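Local structure of uncharacterized ACR, COG1565 superfamily (4F3N) at residues Phe295-Gly300 against Phe407-Phe412; Phe301-Tyr306 against Glu342-His347; Tyr360-Arg365 against Gly426-Thr431. The protein is of unknown function but has a methyltransferase fold and probably acts as an S-adenosyl-methionine-dependent methyltransferase, perhaps on protein arginine. One frame throughout, in Å; residues are numbered along the deposited sequence.

Contact 1. Residues Phe295-Gly300 against Phe407-Phe412; sequences FFIDYG and FKVIAF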
loop_
_atom_site.group_PDB
_atom_site.type_symbol
_atom_site.label_atom_id
_atom_site.label_comp_id
_atom_site.label_asym_id
_atom_site.label_seq_id
_atom_site.Cartn_x
_atom_site.Cartn_y
_atom_site.Cartn_z
ATOM N N PHE A 295 -0.605 11.067 3.488
ATOM C CA PHE A 295 -1.743 10.167 3.662
ATOM C C PHE A 295 -1.378 8.794 3.121
ATOM O O PHE A 295 -0.925 8.710 1.981
ATOM C CB PHE A 295 -2.941 10.637 2.855
ATOM C CG PHE A 295 -3.512 11.995 3.287
ATOM C CD1 PHE A 295 -4.600 12.060 4.169
ATOM C CD2 PHE A 295 -2.975 13.150 2.801
ATOM C CE1 PHE A 295 -5.163 13.277 4.543
ATOM C CE2 PHE A 295 -3.514 14.368 3.165
ATOM C CZ PHE A 295 -4.610 14.422 4.026
ATOM N N PHE A 296 -1.566 7.754 3.934
ATOM C CA PHE A 296 -1.463 6.364 3.496
ATOM C C PHE A 296 -2.793 5.674 3.616
ATOM O O PHE A 296 -3.419 5.749 4.665
ATOM C CB PHE A 296 -0.390 5.628 4.298
ATOM C CG PHE A 296 0.975 6.235 4.140
ATOM C CD1 PHE A 296 1.732 6.020 2.991
ATOM C CD2 PHE A 296 1.487 7.053 5.123
ATOM C CE1 PHE A 296 3.014 6.578 2.862
ATOM C CE2 PHE A 296 2.732 7.658 4.965
ATOM C CZ PHE A 296 3.488 7.408 3.850
ATOM N N ILE A 297 -3.264 5.087 2.521
ATOM C CA ILE A 297 -4.525 4.396 2.448
ATOM C C ILE A 297 -4.215 2.933 2.206
ATOM O O ILE A 297 -3.488 2.609 1.247
ATOM C CB ILE A 297 -5.380 4.900 1.261
ATOM C CG1 ILE A 297 -5.546 6.441 1.387
ATOM C CG2 ILE A 297 -6.766 4.204 1.251
ATOM C CD1 ILE A 297 -4.899 7.207 0.254
ATOM N N ASP A 298 -4.718 2.060 3.061
ATOM C CA ASP A 298 -4.427 0.638 2.889
ATOM C C ASP A 298 -5.267 -0.208 3.805
ATOM O O ASP A 298 -5.839 0.259 4.801
ATOM C CB ASP A 298 -2.935 0.373 3.140
ATOM C CG ASP A 298 -2.277 -0.480 2.096
ATOM O OD1 ASP A 298 -2.909 -1.465 1.598
ATOM O OD2 ASP A 298 -1.107 -0.172 1.750
ATOM N N TYR A 299 -5.319 -1.485 3.464
ATOM C CA TYR A 299 -5.974 -2.467 4.317
ATOM C C TYR A 299 -5.062 -2.961 5.426
ATOM O O TYR A 299 -3.850 -3.197 5.243
ATOM C CB TYR A 299 -6.522 -3.602 3.469
ATOM C CG TYR A 299 -5.580 -4.152 2.394
ATOM C CD1 TYR A 299 -5.593 -3.642 1.080
ATOM C CD2 TYR A 299 -4.693 -5.173 2.679
ATOM C CE1 TYR A 299 -4.774 -4.163 0.092
ATOM C CE2 TYR A 299 -3.836 -5.686 1.684
ATOM C CZ TYR A 299 -3.894 -5.180 0.402
ATOM O OH TYR A 299 -3.060 -5.673 -0.578
ATOM N N GLY A 300 -5.621 -3.041 6.605
ATOM C CA GLY A 300 -4.881 -3.459 7.788
ATOM C C GLY A 300 -5.496 -3.018 9.095
ATOM O O GLY A 300 -6.683 -2.672 9.131
ATOM N N PHE A 407 -10.233 -1.191 4.923
ATOM C CA PHE A 407 -9.308 -0.144 4.507
ATOM C C PHE A 407 -9.285 0.972 5.554
ATOM O O PHE A 407 -10.332 1.273 6.138
ATOM C CB PHE A 407 -9.715 0.410 3.167
ATOM C CG PHE A 407 -9.281 -0.465 1.992
ATOM C CD1 PHE A 407 -9.814 -1.755 1.828
ATOM C CD2 PHE A 407 -8.343 -0.004 1.059
ATOM C CE1 PHE A 407 -9.438 -2.533 0.770
ATOM C CE2 PHE A 407 -7.949 -0.812 0.006
ATOM C CZ PHE A 407 -8.477 -2.086 -0.120
ATOM N N LYS A 408 -8.087 1.508 5.815
ATOM C CA LYS A 408 -7.848 2.545 6.803
ATOM C C LYS A 408 -7.120 3.679 6.125
ATOM O O LYS A 408 -6.497 3.502 5.070
ATOM C CB LYS A 408 -6.981 2.061 7.981
ATOM C CG LYS A 408 -7.405 0.728 8.596
ATOM C CD LYS A 408 -8.795 0.821 9.255
ATOM C CE LYS A 408 -9.105 -0.419 10.116
ATOM N NZ LYS A 408 -9.296 -1.666 9.302
ATOM N N VAL A 409 -7.250 4.870 6.708
ATOM C CA VAL A 409 -6.415 5.994 6.323
ATOM C C VAL A 409 -5.644 6.463 7.543
ATOM O O VAL A 409 -6.256 6.743 8.585
ATOM C CB VAL A 409 -7.252 7.160 5.796
ATOM C CG1 VAL A 409 -6.336 8.256 5.319
ATOM C CG2 VAL A 409 -8.185 6.692 4.623
ATOM N N ILE A 410 -4.322 6.573 7.390
ATOM C CA ILE A 410 -3.456 7.203 8.397
ATOM C C ILE A 410 -2.760 8.409 7.740
ATOM O O ILE A 410 -2.429 8.370 6.563
ATOM C CB ILE A 410 -2.450 6.194 9.016
ATOM C CG1 ILE A 410 -1.823 6.754 10.291
ATOM C CG2 ILE A 410 -1.345 5.776 8.014
ATOM C CD1 ILE A 410 -1.254 5.632 11.186
ATOM N N ALA A 411 -2.605 9.501 8.481
ATOM C CA ALA A 411 -1.954 10.671 7.958
ATOM C C ALA A 411 -1.013 11.278 8.988
ATOM O O ALA A 411 -1.297 11.247 10.182
ATOM C CB ALA A 411 -2.981 11.709 7.526
ATOM N N PHE A 412 0.090 11.810 8.497
ATOM C CA PHE A 412 1.100 12.514 9.269
ATOM C C PHE A 412 1.245 13.936 8.732
ATOM O O PHE A 412 0.944 14.231 7.559
ATOM C CB PHE A 412 2.440 11.771 9.152
ATOM C CG PHE A 412 2.392 10.346 9.605
ATOM C CD1 PHE A 412 2.446 10.054 10.948
ATOM C CD2 PHE A 412 2.233 9.298 8.692
ATOM C CE1 PHE A 412 2.379 8.736 11.381
ATOM C CE2 PHE A 412 2.172 7.989 9.123
ATOM C CZ PHE A 412 2.281 7.713 10.462
#

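Contact 2. Residues Phe301-Tyr306 against Glu342-His347; sequences FPSHEY and EFSAIH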
loop_
_atom_site.group_PDB
_atom_site.type_symbol
_atom_site.label_atom_id
_atom_site.label_comp_id
_atom_site.label_asym_id
_atom_site.label_seq_id
_atom_site.Cartn_x
_atom_site.Cartn_y
_atom_site.Cartn_z
ATOM N N PHE A 301 -4.721 -3.093 10.181
ATOM C CA PHE A 301 -5.284 -2.964 11.521
ATOM C C PHE A 301 -4.200 -2.480 12.458
ATOM O O PHE A 301 -3.010 -2.634 12.181
ATOM C CB PHE A 301 -5.800 -4.332 12.100
ATOM C CG PHE A 301 -6.447 -5.267 11.100
ATOM C CD1 PHE A 301 -7.797 -5.189 10.850
ATOM C CD2 PHE A 301 -5.720 -6.288 10.490
ATOM C CE1 PHE A 301 -8.403 -6.027 9.934
ATOM C CE2 PHE A 301 -6.315 -7.137 9.554
ATOM C CZ PHE A 301 -7.669 -7.014 9.292
ATOM N N PRO A 302 -4.583 -1.905 13.583
ATOM C CA PRO A 302 -3.608 -1.673 14.640
ATOM C C PRO A 302 -3.084 -2.990 15.209
ATOM O O PRO A 302 -3.627 -4.040 14.941
ATOM C CB PRO A 302 -4.405 -0.953 15.702
ATOM C CG PRO A 302 -5.685 -0.509 15.010
ATOM C CD PRO A 302 -5.946 -1.528 13.973
ATOM N N SER A 303 -2.048 -2.896 16.008
ATOM C CA SER A 303 -1.261 -4.081 16.349
ATOM C C SER A 303 -2.073 -5.132 17.114
ATOM O O SER A 303 -1.923 -6.327 16.837
ATOM C CB SER A 303 -0.000 -3.716 17.127
ATOM O OG SER A 303 -0.319 -2.964 18.291
ATOM N N HIS A 304 -2.916 -4.698 18.068
ATOM C CA HIS A 304 -3.715 -5.629 18.901
ATOM C C HIS A 304 -4.577 -6.536 18.063
ATOM O O HIS A 304 -4.701 -7.751 18.319
ATOM C CB HIS A 304 -4.594 -4.828 19.867
ATOM N N GLU A 305 -5.169 -5.955 17.032
ATOM C CA GLU A 305 -5.987 -6.671 16.100
ATOM C C GLU A 305 -5.187 -7.419 15.043
ATOM O O GLU A 305 -5.565 -8.521 14.581
ATOM C CB GLU A 305 -6.904 -5.660 15.448
ATOM C CG GLU A 305 -7.895 -6.226 14.466
ATOM C CD GLU A 305 -9.052 -5.269 14.221
ATOM O OE1 GLU A 305 -9.003 -4.111 14.725
ATOM O OE2 GLU A 305 -10.006 -5.682 13.528
ATOM N N TYR A 306 -4.117 -6.787 14.582
ATOM C CA TYR A 306 -3.272 -7.424 13.559
ATOM C C TYR A 306 -2.733 -8.761 14.097
ATOM O O TYR A 306 -2.792 -9.775 13.412
ATOM C CB TYR A 306 -2.110 -6.513 13.156
ATOM C CG TYR A 306 -1.386 -6.998 11.915
ATOM C CD1 TYR A 306 -0.500 -8.050 11.965
ATOM C CD2 TYR A 306 -1.606 -6.396 10.695
ATOM C CE1 TYR A 306 0.138 -8.525 10.824
ATOM C CE2 TYR A 306 -0.948 -6.829 9.559
ATOM C CZ TYR A 306 -0.096 -7.900 9.629
ATOM O OH TYR A 306 0.527 -8.329 8.499
ATOM N N GLU A 342 0.209 -3.086 9.303
ATOM C CA GLU A 342 0.112 -3.048 10.765
ATOM C C GLU A 342 0.293 -1.600 11.178
ATOM O O GLU A 342 1.408 -1.061 11.178
ATOM C CB GLU A 342 1.127 -4.020 11.372
ATOM C CG GLU A 342 0.879 -4.304 12.841
ATOM C CD GLU A 342 1.485 -3.261 13.717
ATOM O OE1 GLU A 342 2.667 -3.420 14.052
ATOM O OE2 GLU A 342 0.795 -2.290 14.059
ATOM N N PHE A 343 -0.835 -0.928 11.442
ATOM C CA PHE A 343 -0.843 0.533 11.544
ATOM C C PHE A 343 -0.197 1.114 12.795
ATOM O O PHE A 343 0.184 2.291 12.775
ATOM C CB PHE A 343 -2.258 1.096 11.338
ATOM C CG PHE A 343 -2.672 1.140 9.908
ATOM C CD1 PHE A 343 -2.242 2.157 9.089
ATOM C CD2 PHE A 343 -3.460 0.162 9.369
ATOM C CE1 PHE A 343 -2.602 2.190 7.767
ATOM C CE2 PHE A 343 -3.864 0.181 8.063
ATOM C CZ PHE A 343 -3.423 1.222 7.230
ATOM N N SER A 344 -0.051 0.333 13.870
ATOM C CA SER A 344 0.627 0.849 15.073
ATOM C C SER A 344 2.114 1.115 14.805
ATOM O O SER A 344 2.636 2.167 15.150
ATOM C CB SER A 344 0.457 -0.109 16.255
ATOM O OG SER A 344 -0.920 -0.297 16.515
ATOM N N ALA A 345 2.756 0.179 14.148
ATOM C CA ALA A 345 4.137 0.315 13.725
ATOM C C ALA A 345 4.289 1.459 12.723
ATOM O O ALA A 345 5.286 2.173 12.784
ATOM C CB ALA A 345 4.621 -0.974 13.104
ATOM N N ILE A 346 3.327 1.599 11.798
ATOM C CA ILE A 346 3.340 2.762 10.879
ATOM C C ILE A 346 3.230 4.070 11.659
ATOM O O ILE A 346 3.994 5.008 11.431
ATOM C CB ILE A 346 2.228 2.640 9.806
ATOM C CG1 ILE A 346 2.447 1.408 8.953
ATOM C CG2 ILE A 346 2.138 3.902 8.910
ATOM C CD1 ILE A 346 3.851 1.262 8.365
ATOM N N HIS A 347 2.295 4.142 12.616
ATOM C CA HIS A 347 2.194 5.305 13.509
ATOM C C HIS A 347 3.511 5.641 14.182
ATOM O O HIS A 347 3.984 6.798 14.134
ATOM C CB HIS A 347 1.138 5.003 14.562
ATOM C CG HIS A 347 1.110 5.991 15.703
ATOM N ND1 HIS A 347 1.067 5.595 16.986
ATOM C CD2 HIS A 347 1.139 7.366 15.716
ATOM C CE1 HIS A 347 1.032 6.665 17.799
ATOM N NE2 HIS A 347 1.053 7.768 17.041
#

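Contact 3. Residues Tyr360-Arg365 against Gly426-Thr431; sequences YTSQAR and GDRSHT. With SO4 (sulfate ion), chain C.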
loop_
_atom_site.group_PDB
_atom_site.type_symbol
_atom_site.label_atom_id
_atom_site.label_comp_id
_atom_site.label_asym_id
_atom_site.label_seq_id
_atom_site.Cartn_x
_atom_site.Cartn_y
_atom_site.Cartn_z
ATOM N N TYR A 360 -6.072 8.923 12.117
ATOM C CA TYR A 360 -6.159 7.476 11.825
ATOM C C TYR A 360 -7.626 7.062 11.971
ATOM O O TYR A 360 -8.201 7.226 13.041
ATOM C CB TYR A 360 -5.253 6.627 12.741
ATOM C CG TYR A 360 -5.573 5.200 12.636
ATOM C CD1 TYR A 360 -5.218 4.489 11.509
ATOM C CD2 TYR A 360 -6.335 4.573 13.586
ATOM C CE1 TYR A 360 -5.589 3.174 11.356
ATOM C CE2 TYR A 360 -6.702 3.262 13.442
ATOM C CZ TYR A 360 -6.324 2.565 12.324
ATOM O OH TYR A 360 -6.698 1.267 12.123
ATOM N N THR A 361 -8.231 6.568 10.898
ATOM C CA THR A 361 -9.605 6.119 10.969
ATOM C C THR A 361 -9.878 5.160 9.831
ATOM O O THR A 361 -8.973 4.875 9.024
ATOM C CB THR A 361 -10.594 7.307 11.002
ATOM O OG1 THR A 361 -11.885 6.821 11.415
ATOM C CG2 THR A 361 -10.652 7.984 9.641
ATOM N N SER A 362 -11.086 4.619 9.765
ATOM C CA SER A 362 -11.425 3.694 8.689
ATOM C C SER A 362 -11.660 4.483 7.402
ATOM O O SER A 362 -11.977 5.666 7.408
ATOM C CB SER A 362 -12.625 2.838 9.043
ATOM O OG SER A 362 -13.826 3.563 8.923
ATOM N N GLN A 363 -11.434 3.849 6.258
ATOM C CA GLN A 363 -11.765 4.510 4.989
ATOM C C GLN A 363 -13.204 4.994 4.957
ATOM O O GLN A 363 -13.482 6.066 4.448
ATOM C CB GLN A 363 -11.556 3.520 3.823
ATOM C CG GLN A 363 -11.965 4.105 2.484
ATOM C CD GLN A 363 -11.416 3.306 1.325
ATOM O OE1 GLN A 363 -10.230 3.374 1.034
ATOM N NE2 GLN A 363 -12.290 2.539 0.642
ATOM N N ALA A 364 -14.137 4.204 5.473
ATOM C CA ALA A 364 -15.543 4.658 5.515
ATOM C C ALA A 364 -15.699 5.985 6.245
ATOM O O ALA A 364 -16.304 6.931 5.737
ATOM C CB ALA A 364 -16.456 3.625 6.163
ATOM N N ARG A 365 -15.119 6.067 7.433
ATOM C CA ARG A 365 -15.279 7.246 8.258
ATOM C C ARG A 365 -14.573 8.421 7.591
ATOM O O ARG A 365 -15.096 9.520 7.565
ATOM C CB ARG A 365 -14.683 6.965 9.621
ATOM C CG ARG A 365 -14.817 8.065 10.632
ATOM C CD ARG A 365 -16.244 8.201 11.087
ATOM N NE ARG A 365 -16.986 9.086 10.237
ATOM C CZ ARG A 365 -18.233 9.468 10.482
ATOM N NH1 ARG A 365 -18.834 10.286 9.632
ATOM N NH2 ARG A 365 -18.887 9.004 11.561
ATOM N N GLY A 426 -14.936 10.529 14.767
ATOM C CA GLY A 426 -14.678 9.093 14.751
ATOM C C GLY A 426 -13.219 8.750 14.569
ATOM O O GLY A 426 -12.897 7.667 14.059
ATOM N N ASP A 427 -12.319 9.678 14.903
ATOM C CA ASP A 427 -10.880 9.341 14.840
ATOM C C ASP A 427 -10.522 8.187 15.805
ATOM O O ASP A 427 -11.083 8.069 16.905
ATOM C CB ASP A 427 -10.043 10.575 15.078
ATOM C CG ASP A 427 -8.584 10.322 14.854
ATOM O OD1 ASP A 427 -8.109 10.538 13.716
ATOM O OD2 ASP A 427 -7.954 9.894 15.813
ATOM N N ARG A 428 -9.615 7.304 15.369
ATOM C CA ARG A 428 -9.276 6.103 16.103
ATOM C C ARG A 428 -7.829 6.071 16.624
ATOM O O ARG A 428 -7.358 5.010 16.976
ATOM C CB ARG A 428 -9.484 4.882 15.240
ATOM C CG ARG A 428 -10.876 4.738 14.694
ATOM C CD ARG A 428 -10.976 3.480 13.897
ATOM N NE ARG A 428 -12.328 3.262 13.389
ATOM C CZ ARG A 428 -12.710 2.152 12.752
ATOM N NH1 ARG A 428 -11.848 1.224 12.438
ATOM N NH2 ARG A 428 -13.963 2.001 12.361
ATOM N N SER A 429 -7.154 7.219 16.627
ATOM C CA SER A 429 -5.723 7.312 16.936
ATOM C C SER A 429 -5.418 6.722 18.301
ATOM O O SER A 429 -4.353 6.146 18.513
ATOM C CB SER A 429 -5.219 8.752 16.866
ATOM O OG SER A 429 -5.254 9.310 15.566
ATOM N N HIS A 430 -6.383 6.826 19.214
ATOM C CA HIS A 430 -6.207 6.352 20.574
ATOM C C HIS A 430 -6.131 4.845 20.688
ATOM O O HIS A 430 -5.630 4.329 21.704
ATOM C CB HIS A 430 -7.288 6.964 21.482
ATOM C CG HIS A 430 -8.694 6.725 20.989
ATOM N ND1 HIS A 430 -9.188 7.311 19.853
ATOM C CD2 HIS A 430 -9.718 5.899 21.491
ATOM C CE1 HIS A 430 -10.464 6.891 19.665
ATOM N NE2 HIS A 430 -10.783 6.028 20.665
ATOM N N THR A 431 -6.567 4.116 19.643
ATOM C CA THR A 431 -6.474 2.672 19.574
ATOM C C THR A 431 -5.155 2.116 18.993
ATOM O O THR A 431 -4.947 0.908 18.935
ATOM C CB THR A 431 -7.667 2.102 18.777
ATOM O OG1 THR A 431 -7.502 2.370 17.371
ATOM C CG2 THR A 431 -8.986 2.768 19.274
HETATM S S SO4 C . -16.063 11.352 17.940
HETATM O O1 SO4 C . -15.177 10.159 17.953
HETATM O O2 SO4 C . -17.216 11.076 18.839
HETATM O O3 SO4 C . -15.287 12.531 18.380
HETATM O O4 SO4 C . -16.609 11.599 16.590
HETATM O O HOH W 1 -8.989 0.465 13.431
#

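Contact 1. Residues Phe295-Gly300 against Phe407-Phe412
Phe296 and Ile410 face each other as a hydrogen-bonded pair where strands 293-298 and 407-414 run antiparallel in the central sheet. The strand order, 3-2-1-4-5-7-6, is that of the class I methyltransferase fold, with the reversed last strand, here 407-414, beside 293-298. On the face that bears Phe295, Ile297 and Phe407, the small Ala411 takes the Phe295 ring beside it, Phe295 CD1 being 3.7 Å from Ala411 CB. Next along, Ile297 and Val409 lie side by side and point the same way. Tyr299 then turns its ring edge toward the face of Phe407, with the planes at 67°. Tyr299 CB sits over the Phe407 ring, 4.2 Å from its centroid. On the other face, CG2 of Ile410 packs against CB of Phe296 at 3.8 Å, at the edge of the Phe296 ring. The rings of Phe296 and Phe412 meet at their edges. Helix 363-369 packs on the first face and 343-352 on the second. Phe407 also touches Thr113, a residue of the S-adenosylhomocysteine site, which is empty of that ligand here. Lys408 bends at chi2 and chi4, and the backbone carbonyls of Glu405 and Leu406 also hold its NZ. Lys408 NZ donates to Gly300 O at 2.8 Å, nearly in line with the carbonyl.

Contact 2. Residues Phe301-Tyr306 against Glu342-His347
Tyr306 lays one face of its ring against the aliphatic part of Glu342. CB of Glu342 stands over that face, 4.0 Å from the centroid of the Tyr306 ring and 21° off the normal, a CH-pi contact. CG of Glu342 presses on the ring at Tyr306 CG. The Glu342 chain leaves with CG anti to the backbone N (chi1 -166°) and then bends at chi2. That bend carries the carboxylate past the ring, with its plane turned 66° from the ring plane, to the start of helix 343-352. There Glu342 is the N-cap residue. Glu342 OE2 accepts from Ala345 N at 3.2 Å and, weakly, from Ser344 N. CB of Ser303 packs on Glu342 OE2 at 3.5 Å. Beside it, Ser344 points its OG across at the first turn of helix 303-306, and Ser344 OG accepts from Ser303 N at 2.9 Å. This oxygen is also hydrogen-bonded to the backbone carbonyl of Leu432. Phe343 turns the edge of its ring to Phe301 N. Phe343 N donates to Phe301 O at 2.9 Å. The Tyr306 hydroxyl is hydrogen-bonded to Glu273 and Thr315. The contact thus joins two helix starts where the short parallel pairing of Phe301 and Glu342 ends. Glu342 and Ser344 supply acceptors for N-H groups there, and the carboxylate charge probably also interacts favourably with the dipole of helix 343-352.

Contact 3. Residues Tyr360-Arg365 against Gly426-Thr431
Tyr360 and Arg428 have the largest areas buried here, as the C-terminal loop runs along the edge strand 356-362 of the methyltransferase-type sheet. An Asx turn at Asp427 shapes the loop. Tyr360 grips it through both backbone polar groups. Tyr360 N donates to Asp427 OD1 at 3.1 Å, and Tyr360 O accepts from Arg428 N at 2.7 Å. With CG anti to the backbone N (chi1 168°), the Tyr360 ring is carried alongside the Arg428 backbone, its edge against it, and Tyr360 CD2 touches Arg428 CB at 3.6 Å. Arg428 then runs extended from CG to NE past Thr361. Its guanidinium ends with one face over Ser362 CB and is turned 68° from the tyrosine ring plane. NH2 forms a salt bridge with Glu405, which probably helps hold the far end of the side chain. NH1 and the Tyr360 hydroxyl are both hydrogen-bonded to one water, which lies at the edge of the guanidinium. Gly426 is the third large contributor. Gly426 O accepts from Thr361 OG1 at 3.0 Å, with the hydroxyl above the carbonyl plane, and CD of Arg365 packs near Gly426 CA. Gly426 N donates to a sulfate ion, probably from the crystallisation liquor. Asp427 holds the turn with its other oxygen. Asp427 OD2 receives Ser429 N from above the carboxylate plane at 2.9 Å, and Ser429 OG donates to the syn lone pair of Asp427 OD2 at 2.8 Å.

Strand 407-414 joins contacts 1 and 3, whose centres lie about 9 Å apart. It pairs with 293-298 on one side and 356-362 on the other. Val409 N lies 2.9 Å from Thr361 O, and Phe407 O lies 2.8 Å from Gln363 N, both probable hydrogen bonds. Segment 301-306 of contact 2 follows directly on Gly300. The centre of contact 2 is about 11 Å from that of contact 1 and about 12 Å from that of contact 3. Phe343 connects all three, touching Lys408 and Tyr360. Contact 1 is next to the S-adenosylhomocysteine site, unoccupied by that ligand here: the side chains of Ile297 and Asn214 are about 4 Å apart. The side chain of Phe343 is about 10 Å from that of Asn214, and contact 3 lies away from the site.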